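Local coordinates for Non-structural polyprotein (Sindbis virus, PDB 4GUA) that carries the nsP2 cysteine protease, which probably cleaves the viral polyprotein at its junctions, joined to the macro and zinc-binding domains of nsP3, at residues I30-F41 against A55-F64; N352-N363 against V375-W383. All coordinates share one frame; numbering follows the deposited sequence.

Contact 1 (30-41 with 55-64) and contact 2 (352-363 with 375-383) lie on opposite sides of the chain's centre, their own centres about 58 Å apart, and share no helix or strand. Both are mostly buried, but they join different elements. Contact 1 sets a loop and short helix of the protease against a second helix, and isoleucine, leucine and aromatic rings do nearly all the work. Contact 2 packs a macro-domain helix on a strand and on the short turn leading to it. It too has an apolar middle, built of isoleucine, valine and alanine with one tryptophan, and a buried asparagine, plus a solvent-exposed salt bridge at its border between Asp-355 and Arg-382.

Contact 1: I30-F41 against A55-F64; sequences IVLTGCQWSELF and ALDVICIKFF. With SO4 (sulfate ion), chain N.
Gly-34 O is gripped by two donors of one residue: Ser-38 N, in the helical backbone bond, and Ser-38 OG (3.0 Å), which reach it from opposite faces of its carbonyl plane. This first turn of helix 34-40 is also closed by a capping box, in which Gln-36 N gives to Thr-33 OG1 at 3.1 Å and Thr-33 N gives to Gln-36 OE1 at 3.0 Å. The amide hydrogens at a helix start suit an anion, and a sulfate, probably from the crystallisation liquor, sits there, its O3 accepting from Cys-35 N and, weakly, from Gly-34 N.

The other side of the segment is apolar and faces helix 52-64. Ile-30 lays CD1 over one face of the Phe-63 ring as a CH-pi contact, 3.8 Å from CD1 to the ring centroid and 18° off the normal. Its CG2, anti to the backbone N (CG1 chi1 -62°), lies over the same face, above CZ. Leu-32 divides its branches: CD2 lies at the Phe-63 edge, while CD1 covers the centre of one Trp-37 face, and one leucine thus touches both rings.

These helices belong to the papain-like (clan CA, family C9) protease, where helix 16-27 packs on helix 52-64, Leu-25 touching Ile-59, and Trp-17 and Leu-21 touching Ala-55, and on helix 34-40 through Ala-18 against Trp-37. Phe-41, just past the end of helix 34-40, turns its ring edge to helix 52-64, with Ile-59 CG1 in the ring plane, 3.6 Å from CZ. The small Ala-55 lets the ring come close, CB to CZ at 3.6 Å, and Val-58 CG1 flanks CE1. Farther along, Leu-40 CD2 lies 3.9 Å from CG in the aliphatic part of Lys-62, whose amine bends away to Asn-144 O.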
loop_
_atom_site.group_PDB
_atom_site.type_symbol
_atom_site.label_atom_id
_atom_site.label_comp_id
_atom_site.label_asym_id
_atom_site.label_seq_id
_atom_site.Cartn_x
_atom_site.Cartn_y
_atom_site.Cartn_z
ATOM N N ILE A 30 3.944 16.171 27.447
ATOM C CA ILE A 30 2.678 16.639 26.894
ATOM C C ILE A 30 1.532 16.380 27.856
ATOM O O ILE A 30 1.325 15.247 28.305
ATOM C CB ILE A 30 2.350 15.927 25.570
ATOM C CG1 ILE A 30 3.417 16.236 24.520
ATOM C CG2 ILE A 30 0.970 16.336 25.076
ATOM C CD1 ILE A 30 3.296 15.401 23.271
ATOM N N VAL A 31 0.802 17.440 28.189
ATOM C CA VAL A 31 -0.423 17.300 28.963
ATOM C C VAL A 31 -1.551 18.084 28.307
ATOM O O VAL A 31 -1.561 19.316 28.365
ATOM C CB VAL A 31 -0.204 17.822 30.377
ATOM C CG1 VAL A 31 -1.460 17.700 31.178
ATOM C CG2 VAL A 31 0.901 17.039 31.031
ATOM N N LEU A 32 -2.530 17.372 27.749
ATOM C CA LEU A 32 -3.615 17.996 26.984
ATOM C C LEU A 32 -4.795 18.399 27.860
ATOM O O LEU A 32 -5.182 17.664 28.774
ATOM C CB LEU A 32 -4.121 17.045 25.896
ATOM C CG LEU A 32 -3.166 16.701 24.756
ATOM C CD1 LEU A 32 -3.797 15.680 23.817
ATOM C CD2 LEU A 32 -2.786 17.957 23.993
ATOM N N THR A 33 -5.352 19.575 27.593
ATOM C CA THR A 33 -6.584 19.982 28.251
ATOM C C THR A 33 -7.773 19.410 27.488
ATOM O O THR A 33 -7.607 18.821 26.418
ATOM C CB THR A 33 -6.725 21.515 28.308
ATOM O OG1 THR A 33 -6.912 22.040 26.987
ATOM C CG2 THR A 33 -5.498 22.133 28.921
ATOM N N GLY A 34 -8.972 19.619 28.029
ATOM C CA GLY A 34 -10.190 19.143 27.404
ATOM C C GLY A 34 -10.415 19.826 26.069
ATOM O O GLY A 34 -10.785 19.181 25.092
ATOM N N CYS A 35 -10.207 21.140 26.037
ATOM C CA CYS A 35 -10.356 21.917 24.810
ATOM C C CYS A 35 -9.340 21.484 23.763
ATOM O O CYS A 35 -9.648 21.432 22.570
ATOM C CB CYS A 35 -10.190 23.411 25.093
ATOM S SG CYS A 35 -11.505 24.120 26.099
ATOM N N GLN A 36 -8.125 21.191 24.210
ATOM C CA GLN A 36 -7.086 20.729 23.307
ATOM C C GLN A 36 -7.420 19.345 22.741
ATOM O O GLN A 36 -7.241 19.094 21.543
ATOM C CB GLN A 36 -5.732 20.750 24.016
ATOM C CG GLN A 36 -5.220 22.168 24.193
ATOM C CD GLN A 36 -4.139 22.314 25.240
ATOM O OE1 GLN A 36 -3.707 21.342 25.866
ATOM N NE2 GLN A 36 -3.707 23.545 25.449
ATOM N N TRP A 37 -7.932 18.457 23.584
ATOM C CA TRP A 37 -8.380 17.156 23.100
ATOM C C TRP A 37 -9.452 17.335 22.035
ATOM O O TRP A 37 -9.413 16.690 20.990
ATOM C CB TRP A 37 -8.950 16.311 24.237
ATOM C CG TRP A 37 -7.931 15.531 25.010
ATOM C CD1 TRP A 37 -7.548 15.744 26.302
ATOM C CD2 TRP A 37 -7.181 14.401 24.549
ATOM N NE1 TRP A 37 -6.608 14.817 26.675
ATOM C CE2 TRP A 37 -6.360 13.982 25.618
ATOM C CE3 TRP A 37 -7.123 13.698 23.340
ATOM C CZ2 TRP A 37 -5.492 12.897 25.518
ATOM C CZ3 TRP A 37 -6.256 12.618 23.237
ATOM C CH2 TRP A 37 -5.447 12.234 24.321
ATOM N N SER A 38 -10.407 18.222 22.306
ATOM C CA SER A 38 -11.529 18.462 21.403
ATOM C C SER A 38 -11.073 19.111 20.101
ATOM O O SER A 38 -11.617 18.843 19.023
ATOM C CB SER A 38 -12.565 19.358 22.073
ATOM O OG SER A 38 -13.068 18.743 23.241
ATOM N N GLU A 39 -10.060 19.958 20.205
ATOM C CA GLU A 39 -9.619 20.712 19.054
ATOM C C GLU A 39 -8.881 19.766 18.122
ATOM O O GLU A 39 -8.983 19.881 16.904
ATOM C CB GLU A 39 -8.729 21.883 19.474
ATOM C CG GLU A 39 -8.368 22.811 18.323
ATOM C CD GLU A 39 -7.266 23.790 18.681
ATOM O OE1 GLU A 39 -7.005 23.970 19.895
ATOM O OE2 GLU A 39 -6.663 24.373 17.745
ATOM N N LEU A 40 -8.152 18.817 18.698
ATOM C CA LEU A 40 -7.378 17.861 17.911
ATOM C C LEU A 40 -8.224 16.734 17.290
ATOM O O LEU A 40 -8.029 16.366 16.131
ATOM C CB LEU A 40 -6.277 17.262 18.782
ATOM C CG LEU A 40 -5.179 18.240 19.208
ATOM C CD1 LEU A 40 -4.180 17.561 20.131
ATOM C CD2 LEU A 40 -4.467 18.812 17.997
ATOM N N PHE A 41 -9.152 16.179 18.061
ATOM C CA PHE A 41 -9.954 15.056 17.589
ATOM C C PHE A 41 -11.439 15.386 17.532
ATOM O O PHE A 41 -12.062 15.679 18.551
ATOM C CB PHE A 41 -9.741 13.832 18.481
ATOM C CG PHE A 41 -8.308 13.391 18.569
ATOM C CD1 PHE A 41 -7.766 12.561 17.600
ATOM C CD2 PHE A 41 -7.507 13.795 19.626
ATOM C CE1 PHE A 41 -6.450 12.153 17.669
ATOM C CE2 PHE A 41 -6.189 13.386 19.704
ATOM C CZ PHE A 41 -5.661 12.560 18.723
ATOM N N ALA A 55 -4.836 7.777 17.431
ATOM C CA ALA A 55 -4.776 9.051 18.139
ATOM C C ALA A 55 -3.333 9.413 18.468
ATOM O O ALA A 55 -2.935 10.568 18.344
ATOM C CB ALA A 55 -5.614 9.003 19.407
ATOM N N LEU A 56 -2.553 8.418 18.875
ATOM C CA LEU A 56 -1.172 8.655 19.268
ATOM C C LEU A 56 -0.358 9.117 18.065
ATOM O O LEU A 56 0.499 9.991 18.190
ATOM C CB LEU A 56 -0.558 7.400 19.894
ATOM C CG LEU A 56 0.900 7.550 20.344
ATOM C CD1 LEU A 56 1.104 8.769 21.249
ATOM C CD2 LEU A 56 1.380 6.285 21.043
ATOM N N ASP A 57 -0.623 8.530 16.902
ATOM C CA ASP A 57 0.063 8.946 15.679
ATOM C C ASP A 57 -0.266 10.409 15.378
ATOM O O ASP A 57 0.621 11.206 15.076
ATOM C CB ASP A 57 -0.315 8.035 14.500
ATOM C CG ASP A 57 0.615 8.200 13.293
ATOM O OD1 ASP A 57 1.806 7.836 13.386
ATOM O OD2 ASP A 57 0.150 8.681 12.233
ATOM N N VAL A 58 -1.543 10.764 15.483
ATOM C CA VAL A 58 -1.985 12.134 15.233
ATOM C C VAL A 58 -1.326 13.134 16.184
ATOM O O VAL A 58 -0.956 14.238 15.783
ATOM C CB VAL A 58 -3.522 12.257 15.353
ATOM C CG1 VAL A 58 -3.915 13.671 15.749
ATOM C CG2 VAL A 58 -4.200 11.854 14.046
ATOM N N ILE A 59 -1.197 12.750 17.449
ATOM C CA ILE A 59 -0.651 13.644 18.461
ATOM C C ILE A 59 0.835 13.842 18.225
ATOM O O ILE A 59 1.367 14.934 18.410
ATOM C CB ILE A 59 -0.886 13.103 19.879
ATOM C CG1 ILE A 59 -2.380 13.122 20.191
ATOM C CG2 ILE A 59 -0.137 13.947 20.907
ATOM C CD1 ILE A 59 -2.788 12.156 21.259
ATOM N N CYS A 60 1.501 12.775 17.810
ATOM C CA CYS A 60 2.919 12.835 17.522
ATOM C C CYS A 60 3.153 13.814 16.367
ATOM O O CYS A 60 3.998 14.708 16.455
ATOM C CB CYS A 60 3.439 11.442 17.171
ATOM S SG CYS A 60 5.221 11.355 16.917
ATOM N N ILE A 61 2.376 13.677 15.295
ATOM C CA ILE A 61 2.532 14.576 14.162
ATOM C C ILE A 61 2.261 16.015 14.582
ATOM O O ILE A 61 2.964 16.933 14.179
ATOM C CB ILE A 61 1.572 14.238 13.013
ATOM C CG1 ILE A 61 1.837 12.833 12.478
ATOM C CG2 ILE A 61 1.712 15.268 11.890
ATOM C CD1 ILE A 61 0.876 12.424 11.375
ATOM N N LYS A 62 1.234 16.211 15.396
ATOM C CA LYS A 62 0.843 17.556 15.783
ATOM C C LYS A 62 1.880 18.268 16.647
ATOM O O LYS A 62 2.126 19.445 16.449
ATOM C CB LYS A 62 -0.515 17.531 16.484
ATOM C CG LYS A 62 -1.694 17.551 15.528
ATOM C CD LYS A 62 -1.717 18.855 14.731
ATOM C CE LYS A 62 -2.681 18.802 13.579
ATOM N NZ LYS A 62 -2.061 18.056 12.460
ATOM N N PHE A 63 2.479 17.569 17.606
ATOM C CA PHE A 63 3.493 18.184 18.467
ATOM C C PHE A 63 4.895 18.246 17.852
ATOM O O PHE A 63 5.567 19.267 17.931
ATOM C CB PHE A 63 3.561 17.467 19.820
ATOM C CG PHE A 63 2.518 17.921 20.795
ATOM C CD1 PHE A 63 1.271 17.322 20.829
ATOM C CD2 PHE A 63 2.777 18.965 21.665
ATOM C CE1 PHE A 63 0.307 17.750 21.723
ATOM C CE2 PHE A 63 1.817 19.399 22.555
ATOM C CZ PHE A 63 0.579 18.791 22.583
ATOM N N PHE A 64 5.350 17.123 17.308
ATOM C CA PHE A 64 6.712 17.009 16.789
ATOM C C PHE A 64 6.866 17.083 15.258
ATOM O O PHE A 64 7.974 16.962 14.738
ATOM C CB PHE A 64 7.349 15.740 17.342
ATOM C CG PHE A 64 7.141 15.575 18.823
ATOM C CD1 PHE A 64 7.605 16.532 19.709
ATOM C CD2 PHE A 64 6.467 14.479 19.328
ATOM C CE1 PHE A 64 7.412 16.398 21.066
ATOM C CE2 PHE A 64 6.274 14.341 20.688
ATOM C CZ PHE A 64 6.750 15.304 21.556
HETATM S S SO4 N . -10.322 21.631 30.345
HETATM O O1 SO4 N . -9.277 20.822 30.992
HETATM O O2 SO4 N . -10.488 22.903 31.044
HETATM O O3 SO4 N . -9.973 21.922 28.956
HETATM O O4 SO4 N . -11.593 20.908 30.373
#

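Contact 2: N352-N363 against V375-W383; sequences NIADCQEEAVVN and VCRAIYKRW
Asn-363, Ala-354 and Ile-379 lose the most surface here, and Ile-379 meets the first of them directly. Its CG1 is anti to the carbonyl carbon (chi1 -62°) and its chain is extended, which carries CD1 from helix 375-382 to strand 360-363, where it lies 3.4 Å from Asn-363 CB. A long, branched aliphatic chain suits a helix whose axis comes within 8.8 Å of the axis of strand 360-363. CD1 also comes within 4.3 Å of Val-361 CG2, and CG1 touches Ile-353 CG2. Asn-363 CA lies 5.7 Å from Cys-376 CA, one turn earlier in the helix.

Ala-354 is the close point of the 3-10 turn: its CB lies 3.8 Å from Ala-378 CB, two methyls that allow the backbones to come together. The turn is shaped by an Asx turn, Asn-352 OD1 taking the Ala-354 N-H from above its carbonyl plane. Ala-354 O sits over one face of the Arg-382 guanidinium, whose NH2 makes a salt bridge to Asp-355 OD1 (2.6 Å), the carboxylate and guanidinium planes nearly perpendicular. The Trp-383 ring is held between Val-361 CG1 over one face and Arg-382 CD over the opposite one.

The helix thus lies on the macro-domain sheet, where strand 360-364 runs between the parallel strands 405-410 and 445-448; Ile-379 reaches Val-407 of the former, while Ile-353 abuts Tyr-484 of strand 480-484.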
loop_
_atom_site.group_PDB
_atom_site.type_symbol
_atom_site.label_atom_id
_atom_site.label_comp_id
_atom_site.label_asym_id
_atom_site.label_seq_id
_atom_site.Cartn_x
_atom_site.Cartn_y
_atom_site.Cartn_z
ATOM N N ASN A 352 -3.072 -13.597 -35.000
ATOM C CA ASN A 352 -1.736 -13.022 -35.055
ATOM C C ASN A 352 -1.704 -11.720 -34.267
ATOM O O ASN A 352 -2.470 -10.795 -34.546
ATOM C CB ASN A 352 -1.331 -12.763 -36.508
ATOM C CG ASN A 352 0.046 -12.138 -36.628
ATOM O OD1 ASN A 352 0.771 -12.010 -35.640
ATOM N ND2 ASN A 352 0.408 -11.732 -37.841
ATOM N N ILE A 353 -0.815 -11.643 -33.285
ATOM C CA ILE A 353 -0.794 -10.506 -32.375
ATOM C C ILE A 353 -0.474 -9.199 -33.099
ATOM O O ILE A 353 -0.852 -8.121 -32.636
ATOM C CB ILE A 353 0.215 -10.726 -31.222
ATOM C CG1 ILE A 353 -0.128 -9.827 -30.034
ATOM C CG2 ILE A 353 1.645 -10.486 -31.698
ATOM C CD1 ILE A 353 0.750 -10.059 -28.818
ATOM N N ALA A 354 0.201 -9.290 -34.240
ATOM C CA ALA A 354 0.545 -8.095 -35.006
ATOM C C ALA A 354 -0.707 -7.324 -35.407
ATOM O O ALA A 354 -0.660 -6.112 -35.633
ATOM C CB ALA A 354 1.346 -8.469 -36.241
ATOM N N ASP A 355 -1.829 -8.028 -35.481
ATOM C CA ASP A 355 -3.081 -7.420 -35.915
ATOM C C ASP A 355 -3.931 -6.910 -34.745
ATOM O O ASP A 355 -5.071 -6.481 -34.938
ATOM C CB ASP A 355 -3.876 -8.407 -36.781
ATOM C CG ASP A 355 -3.278 -8.579 -38.179
ATOM O OD1 ASP A 355 -2.879 -7.559 -38.786
ATOM O OD2 ASP A 355 -3.214 -9.729 -38.670
ATOM N N CYS A 356 -3.383 -6.954 -33.536
ATOM C CA CYS A 356 -4.148 -6.597 -32.344
ATOM C C CYS A 356 -4.755 -5.189 -32.411
ATOM O O CYS A 356 -4.172 -4.268 -32.991
ATOM C CB CYS A 356 -3.279 -6.736 -31.088
ATOM S SG CYS A 356 -1.887 -5.589 -30.973
ATOM N N GLN A 357 -5.946 -5.051 -31.829
ATOM C CA GLN A 357 -6.629 -3.763 -31.715
ATOM C C GLN A 357 -6.402 -3.082 -30.361
ATOM O O GLN A 357 -6.891 -1.980 -30.135
ATOM C CB GLN A 357 -8.134 -3.944 -31.946
ATOM C CG GLN A 357 -8.521 -4.271 -33.382
ATOM C CD GLN A 357 -8.146 -3.162 -34.353
ATOM O OE1 GLN A 357 -8.616 -2.028 -34.227
ATOM N NE2 GLN A 357 -7.296 -3.483 -35.326
ATOM N N GLU A 358 -5.674 -3.733 -29.457
ATOM C CA GLU A 358 -5.465 -3.190 -28.112
ATOM C C GLU A 358 -4.487 -2.021 -28.145
ATOM O O GLU A 358 -3.630 -1.965 -29.021
ATOM C CB GLU A 358 -4.948 -4.277 -27.168
ATOM C CG GLU A 358 -5.986 -5.317 -26.764
ATOM C CD GLU A 358 -6.357 -6.262 -27.888
ATOM O OE1 GLU A 358 -5.501 -6.511 -28.763
ATOM O OE2 GLU A 358 -7.503 -6.766 -27.888
ATOM N N GLU A 359 -4.606 -1.102 -27.187
ATOM C CA GLU A 359 -3.807 0.133 -27.181
ATOM C C GLU A 359 -2.305 -0.128 -27.206
ATOM O O GLU A 359 -1.553 0.569 -27.896
ATOM C CB GLU A 359 -4.145 1.000 -25.967
ATOM C CG GLU A 359 -3.304 2.267 -25.879
ATOM C CD GLU A 359 -3.687 3.168 -24.713
ATOM O OE1 GLU A 359 -4.822 3.033 -24.194
ATOM O OE2 GLU A 359 -2.840 4.003 -24.310
ATOM N N ALA A 360 -1.867 -1.106 -26.423
ATOM C CA ALA A 360 -0.461 -1.467 -26.393
ATOM C C ALA A 360 -0.303 -2.958 -26.640
ATOM O O ALA A 360 -1.167 -3.760 -26.286
ATOM C CB ALA A 360 0.152 -1.084 -25.057
ATOM N N VAL A 361 0.813 -3.325 -27.251
ATOM C CA VAL A 361 1.122 -4.720 -27.491
ATOM C C VAL A 361 2.455 -5.033 -26.834
ATOM O O VAL A 361 3.394 -4.234 -26.898
ATOM C CB VAL A 361 1.202 -5.023 -29.001
ATOM C CG1 VAL A 361 2.283 -4.180 -29.666
ATOM C CG2 VAL A 361 1.448 -6.502 -29.234
ATOM N N VAL A 362 2.541 -6.205 -26.218
ATOM C CA VAL A 362 3.750 -6.612 -25.525
ATOM C C VAL A 362 4.482 -7.617 -26.384
ATOM O O VAL A 362 3.901 -8.598 -26.846
ATOM C CB VAL A 362 3.446 -7.256 -24.161
ATOM C CG1 VAL A 362 4.695 -7.923 -23.593
ATOM C CG2 VAL A 362 2.882 -6.224 -23.191
ATOM N N ASN A 363 5.745 -7.324 -26.658
ATOM C CA ASN A 363 6.620 -8.261 -27.340
ATOM C C ASN A 363 7.307 -9.181 -26.335
ATOM O O ASN A 363 7.683 -8.749 -25.242
ATOM C CB ASN A 363 7.673 -7.495 -28.140
ATOM C CG ASN A 363 8.627 -8.412 -28.877
ATOM O OD1 ASN A 363 8.241 -9.484 -29.337
ATOM N ND2 ASN A 363 9.881 -7.996 -28.987
ATOM N N VAL A 375 6.368 -14.348 -31.343
ATOM C CA VAL A 375 5.531 -13.177 -31.544
ATOM C C VAL A 375 6.441 -12.060 -32.048
ATOM O O VAL A 375 6.027 -11.207 -32.835
ATOM C CB VAL A 375 4.820 -12.733 -30.257
ATOM C CG1 VAL A 375 3.750 -13.737 -29.875
ATOM C CG2 VAL A 375 5.821 -12.541 -29.131
ATOM N N CYS A 376 7.680 -12.071 -31.562
ATOM C CA CYS A 376 8.670 -11.052 -31.900
ATOM C C CYS A 376 8.874 -10.897 -33.408
ATOM O O CYS A 376 9.156 -9.802 -33.887
ATOM C CB CYS A 376 10.002 -11.368 -31.222
ATOM S SG CYS A 376 11.265 -10.109 -31.474
ATOM N N ARG A 377 8.746 -11.990 -34.152
ATOM C CA ARG A 377 8.828 -11.925 -35.607
ATOM C C ARG A 377 7.736 -11.018 -36.165
ATOM O O ARG A 377 8.001 -10.127 -36.971
ATOM C CB ARG A 377 8.665 -13.320 -36.213
ATOM C CG ARG A 377 8.681 -13.346 -37.740
ATOM C CD ARG A 377 8.350 -14.731 -38.265
ATOM N NE ARG A 377 8.644 -14.891 -39.689
ATOM C CZ ARG A 377 9.707 -15.532 -40.179
ATOM N NH1 ARG A 377 10.605 -16.086 -39.369
ATOM N NH2 ARG A 377 9.875 -15.625 -41.490
ATOM N N ALA A 378 6.505 -11.249 -35.723
ATOM C CA ALA A 378 5.354 -10.493 -36.206
ATOM C C ALA A 378 5.450 -9.022 -35.826
ATOM O O ALA A 378 5.160 -8.133 -36.635
ATOM C CB ALA A 378 4.076 -11.091 -35.649
ATOM N N ILE A 379 5.876 -8.775 -34.595
ATOM C CA ILE A 379 5.969 -7.419 -34.076
ATOM C C ILE A 379 7.040 -6.623 -34.825
ATOM O O ILE A 379 6.855 -5.439 -35.116
ATOM C CB ILE A 379 6.238 -7.447 -32.555
ATOM C CG1 ILE A 379 5.072 -8.145 -31.854
ATOM C CG2 ILE A 379 6.394 -6.043 -31.995
ATOM C CD1 ILE A 379 5.239 -8.304 -30.372
ATOM N N TYR A 380 8.150 -7.275 -35.155
ATOM C CA TYR A 380 9.216 -6.613 -35.901
ATOM C C TYR A 380 8.783 -6.295 -37.330
ATOM O O TYR A 380 9.090 -5.224 -37.853
ATOM C CB TYR A 380 10.480 -7.474 -35.938
ATOM C CG TYR A 380 11.378 -7.164 -37.116
ATOM C CD1 TYR A 380 12.212 -6.054 -37.106
ATOM C CD2 TYR A 380 11.383 -7.975 -38.245
ATOM C CE1 TYR A 380 13.033 -5.765 -38.183
ATOM C CE2 TYR A 380 12.198 -7.693 -39.326
ATOM C CZ TYR A 380 13.022 -6.586 -39.291
ATOM O OH TYR A 380 13.837 -6.295 -40.365
ATOM N N LYS A 381 8.083 -7.227 -37.970
ATOM C CA LYS A 381 7.669 -7.010 -39.346
ATOM C C LYS A 381 6.666 -5.866 -39.467
ATOM O O LYS A 381 6.734 -5.091 -40.419
ATOM C CB LYS A 381 7.084 -8.281 -39.952
ATOM C CG LYS A 381 8.111 -9.375 -40.150
ATOM C CD LYS A 381 7.748 -10.361 -41.255
ATOM C CE LYS A 381 6.365 -10.983 -41.046
ATOM N NZ LYS A 381 5.831 -11.608 -42.300
ATOM N N ARG A 382 5.728 -5.759 -38.527
ATOM C CA ARG A 382 4.776 -4.643 -38.561
ATOM C C ARG A 382 5.273 -3.324 -37.948
ATOM O O ARG A 382 4.898 -2.244 -38.410
ATOM C CB ARG A 382 3.451 -5.015 -37.921
ATOM C CG ARG A 382 2.503 -3.834 -37.918
ATOM C CD ARG A 382 1.167 -4.201 -37.348
ATOM N NE ARG A 382 0.367 -4.998 -38.276
ATOM C CZ ARG A 382 -0.840 -4.658 -38.721
ATOM N NH1 ARG A 382 -1.413 -3.522 -38.336
ATOM N NH2 ARG A 382 -1.480 -5.463 -39.557
ATOM N N TRP A 383 6.079 -3.398 -36.893
ATOM C CA TRP A 383 6.541 -2.184 -36.223
ATOM C C TRP A 383 8.061 -2.144 -36.095
ATOM O O TRP A 383 8.593 -2.078 -34.986
ATOM C CB TRP A 383 5.925 -2.068 -34.830
ATOM C CG TRP A 383 4.429 -1.994 -34.811
ATOM C CD1 TRP A 383 3.655 -0.932 -35.166
ATOM C CD2 TRP A 383 3.529 -3.025 -34.381
ATOM N NE1 TRP A 383 2.323 -1.239 -34.998
ATOM C CE2 TRP A 383 2.217 -2.517 -34.517
ATOM C CE3 TRP A 383 3.700 -4.328 -33.898
ATOM C CZ2 TRP A 383 1.088 -3.268 -34.194
ATOM C CZ3 TRP A 383 2.581 -5.071 -33.576
ATOM C CH2 TRP A 383 1.289 -4.537 -33.723
#